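Local coordinates for protein pyrethroid hydrolase (Sphingobium faniae, PDB 5Y5R) that catalyses the hydrolysis of pyrethroid pesticides, cleaving esters such as cypermethrin and permethrin into their alcohol and cyclopropanecarboxylic acid parts, at residues I99-V104 / L195-L200. Sequence-based numbering, arbitrary orientation.
Sequences IYLTAV and LYIEAL
Two neighbouring parallel strands of the alpha/beta-hydrolase central sheet, 95-101 and 194-199, run side by side here to their C-terminal ends, where this fold carries its catalytic loops. Y100 N donates to L195 O at 2.7 Å, nearly along the C=O axis, and T102 N reaches I197 O in the same manner (2.9 Å). Between them, I197 N approaches Y100 O from above the carbonyl plane, a more bent bond of 2.9 Å.

On the face bearing I99, L101 and I197, aliphatic branches pack together, and I99 and L101 also touch helix 237-249: CG2 of I99 lies beside CD1 of I197 (4.0 Å), while L101 CD1 obliquely meets I197 CG2. Y196 rises from the other face, its CG anti to the backbone N (chi1 -158°), which carries the ring forward over the end of the neighbouring strand. Y100 O sits over one face of the Y196 ring, Y196 CD2 packs on Y100 CB at 3.6 Å, and Y196 OH donates to an in-plane lone pair of A103 O (2.8 Å). Y100, on the same face of the sheet, instead has CG anti to its carbonyl carbon (chi1 -64°), so that its ring leads away from strand 194-199 and its hydroxyl bonds to S85.

A phenylalanine in place of Y196 would lack the hydroxyl, and the turn at A103 would probably be held less firmly. That turn leads to V104, which touches the bound pyrethroid. T102, whose CB rests on A199 CB (3.9 Å), hydrogen-bonds through OG1 to D202, the probable charge-relay acid, and so is likely to help orient that carboxylate toward H230.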
ATOM      1  N   ILE A  99      -1.124   8.939  -0.261  1.00 18.03           N
ATOM      2  CA  ILE A  99       0.209   8.646   0.234  1.00 13.10           C
ATOM      3  C   ILE A  99       0.623   7.268  -0.259  1.00 18.82           C
ATOM      4  O   ILE A  99      -0.020   6.271   0.089  1.00 20.24           O
ATOM      5  CB  ILE A  99       0.252   8.688   1.763  1.00 18.90           C
ATOM      6  CG1 ILE A  99      -0.200  10.053   2.294  1.00 16.67           C
ATOM      7  CG2 ILE A  99       1.655   8.381   2.249  1.00 18.30           C
ATOM      8  CD1 ILE A  99      -0.162  10.099   3.777  1.00 19.35           C
ATOM      9  N   TYR A 100       1.727   7.201  -0.998  1.00 20.15           N
ATOM     10  CA  TYR A 100       2.271   5.945  -1.519  1.00 19.02           C
ATOM     11  C   TYR A 100       3.525   5.587  -0.724  1.00 15.52           C
ATOM     12  O   TYR A 100       4.591   6.179  -0.935  1.00 21.78           O
ATOM     13  CB  TYR A 100       2.566   6.051  -3.019  1.00 17.51           C
ATOM     14  CG  TYR A 100       1.357   6.285  -3.880  1.00 16.14           C
ATOM     15  CD1 TYR A 100       0.823   7.560  -4.039  1.00 21.39           C
ATOM     16  CD2 TYR A 100       0.734   5.241  -4.518  1.00 18.51           C
ATOM     17  CE1 TYR A 100      -0.269   7.798  -4.829  1.00 15.52           C
ATOM     18  CE2 TYR A 100      -0.370   5.458  -5.298  1.00 20.19           C
ATOM     19  CZ  TYR A 100      -0.883   6.741  -5.443  1.00 23.57           C
ATOM     20  OH  TYR A 100      -1.976   6.963  -6.255  1.00 19.69           O
ATOM     21  N   LEU A 101       3.415   4.598   0.156  1.00 16.10           N
ATOM     22  CA  LEU A 101       4.492   4.194   1.057  1.00 16.88           C
ATOM     23  C   LEU A 101       5.210   2.984   0.467  1.00 18.90           C
ATOM     24  O   LEU A 101       4.771   1.837   0.646  1.00 21.13           O
ATOM     25  CB  LEU A 101       3.944   3.906   2.462  1.00 14.54           C
ATOM     26  CG  LEU A 101       4.928   3.334   3.487  1.00 17.49           C
ATOM     27  CD1 LEU A 101       6.189   4.204   3.680  1.00 14.68           C
ATOM     28  CD2 LEU A 101       4.228   3.098   4.814  1.00 20.11           C
ATOM     29  N   THR A 102       6.377   3.250  -0.140  1.00 22.65           N
ATOM     30  CA  THR A 102       7.146   2.338  -0.990  1.00 16.86           C
ATOM     31  C   THR A 102       6.132   1.442  -1.684  1.00 18.31           C
ATOM     32  O   THR A 102       6.122   0.211  -1.533  1.00 21.09           O
ATOM     33  CB  THR A 102       8.258   1.628  -0.185  1.00 21.71           C
ATOM     34  OG1 THR A 102       9.099   0.863  -1.060  1.00 21.43           O
ATOM     35  CG2 THR A 102       7.721   0.737   0.975  1.00 20.39           C
ATOM     36  N   ALA A 103       5.223   2.094  -2.404  1.00 15.51           N
ATOM     37  CA  ALA A 103       3.989   1.506  -2.897  1.00 18.36           C
ATOM     38  C   ALA A 103       3.966   1.529  -4.417  1.00 18.65           C
ATOM     39  O   ALA A 103       4.719   2.259  -5.050  1.00 14.90           O
ATOM     40  CB  ALA A 103       2.749   2.256  -2.361  1.00 17.21           C
ATOM     41  N   VAL A 104       3.074   0.726  -4.994  1.00 24.88           N
ATOM     42  CA  VAL A 104       2.923   0.680  -6.445  1.00 20.35           C
ATOM     43  C   VAL A 104       2.199   1.959  -6.861  1.00 16.12           C
ATOM     44  O   VAL A 104       1.027   2.165  -6.534  1.00 17.60           O
ATOM     45  CB  VAL A 104       2.165  -0.582  -6.894  1.00 17.46           C
ATOM     46  CG1 VAL A 104       2.022  -0.608  -8.400  1.00 21.06           C
ATOM     47  CG2 VAL A 104       2.883  -1.819  -6.434  1.00 27.43           C
ATOM     48  N   LEU A 195       1.749  12.109  -2.395  1.00 18.80           N
ATOM     49  CA  LEU A 195       3.025  12.010  -1.700  1.00 19.56           C
ATOM     50  C   LEU A 195       3.547  10.584  -1.810  1.00 19.52           C
ATOM     51  O   LEU A 195       2.797   9.622  -1.570  1.00 18.35           O
ATOM     52  CB  LEU A 195       2.877  12.438  -0.233  1.00 21.93           C
ATOM     53  CG  LEU A 195       3.977  12.073   0.753  1.00 16.83           C
ATOM     54  CD1 LEU A 195       5.245  12.809   0.375  1.00 23.71           C
ATOM     55  CD2 LEU A 195       3.528  12.463   2.165  1.00 22.00           C
ATOM     56  N   TYR A 196       4.822  10.453  -2.184  1.00 16.02           N
ATOM     57  CA  TYR A 196       5.537   9.186  -2.159  1.00 20.42           C
ATOM     58  C   TYR A 196       6.529   9.196  -1.000  1.00 19.43           C
ATOM     59  O   TYR A 196       7.409  10.054  -0.938  1.00 20.48           O
ATOM     60  CB  TYR A 196       6.283   8.931  -3.474  1.00 19.63           C
ATOM     61  CG  TYR A 196       6.576   7.456  -3.714  1.00 21.66           C
ATOM     62  CD1 TYR A 196       7.663   6.832  -3.131  1.00 16.89           C
ATOM     63  CD2 TYR A 196       5.732   6.694  -4.498  1.00 20.23           C
ATOM     64  CE1 TYR A 196       7.911   5.472  -3.353  1.00 23.67           C
ATOM     65  CE2 TYR A 196       5.968   5.350  -4.717  1.00 19.68           C
ATOM     66  CZ  TYR A 196       7.044   4.744  -4.148  1.00 18.94           C
ATOM     67  OH  TYR A 196       7.230   3.400  -4.384  1.00 23.11           O
ATOM     68  N   ILE A 197       6.401   8.232  -0.099  1.00 20.37           N
ATOM     69  CA  ILE A 197       7.377   8.022   0.968  1.00 16.45           C
ATOM     70  C   ILE A 197       8.237   6.850   0.544  1.00 22.44           C
ATOM     71  O   ILE A 197       7.761   5.709   0.537  1.00 19.02           O
ATOM     72  CB  ILE A 197       6.711   7.751   2.328  1.00 16.81           C
ATOM     73  CG1 ILE A 197       5.739   8.872   2.691  1.00 21.95           C
ATOM     74  CG2 ILE A 197       7.780   7.572   3.413  1.00 13.22           C
ATOM     75  CD1 ILE A 197       5.177   8.765   4.096  1.00 20.28           C
ATOM     76  N   GLU A 198       9.487   7.138   0.160  1.00 19.09           N
ATOM     77  CA  GLU A 198      10.427   6.112  -0.245  1.00 19.88           C
ATOM     78  C   GLU A 198      11.005   5.458   0.992  1.00 21.34           C
ATOM     79  O   GLU A 198      11.271   6.124   1.998  1.00 16.44           O
ATOM     80  CB  GLU A 198      11.613   6.682  -1.053  1.00 18.43           C
ATOM     81  CG  GLU A 198      11.334   7.671  -2.138  1.00 21.66           C
ATOM     82  CD  GLU A 198      12.642   8.277  -2.706  1.00 20.29           C
ATOM     83  OE1 GLU A 198      13.558   8.619  -1.926  1.00 23.53           O
ATOM     84  OE2 GLU A 198      12.758   8.406  -3.929  1.00 25.37           O
ATOM     85  N   ALA A 199      11.251   4.163   0.887  1.00 20.40           N
ATOM     86  CA  ALA A 199      12.035   3.387   1.846  1.00 18.55           C
ATOM     87  C   ALA A 199      13.386   3.132   1.182  1.00 21.12           C
ATOM     88  O   ALA A 199      13.464   2.343   0.234  1.00 14.54           O
ATOM     89  CB  ALA A 199      11.315   2.090   2.201  1.00 18.16           C
ATOM     90  N   LEU A 200      14.428   3.865   1.620  1.00 19.39           N
ATOM     91  CA  LEU A 200      15.702   3.886   0.899  1.00 19.96           C
ATOM     92  C   LEU A 200      16.364   2.510   0.785  1.00 23.03           C
ATOM     93  O   LEU A 200      17.046   2.235  -0.216  1.00 20.66           O
ATOM     94  CB  LEU A 200      16.655   4.866   1.556  1.00 18.14           C
ATOM     95  CG  LEU A 200      16.133   6.302   1.447  1.00 25.94           C
ATOM     96  CD1 LEU A 200      16.962   7.279   2.292  1.00 21.25           C
ATOM     97  CD2 LEU A 200      16.136   6.715  -0.013  1.00 19.08           C
TER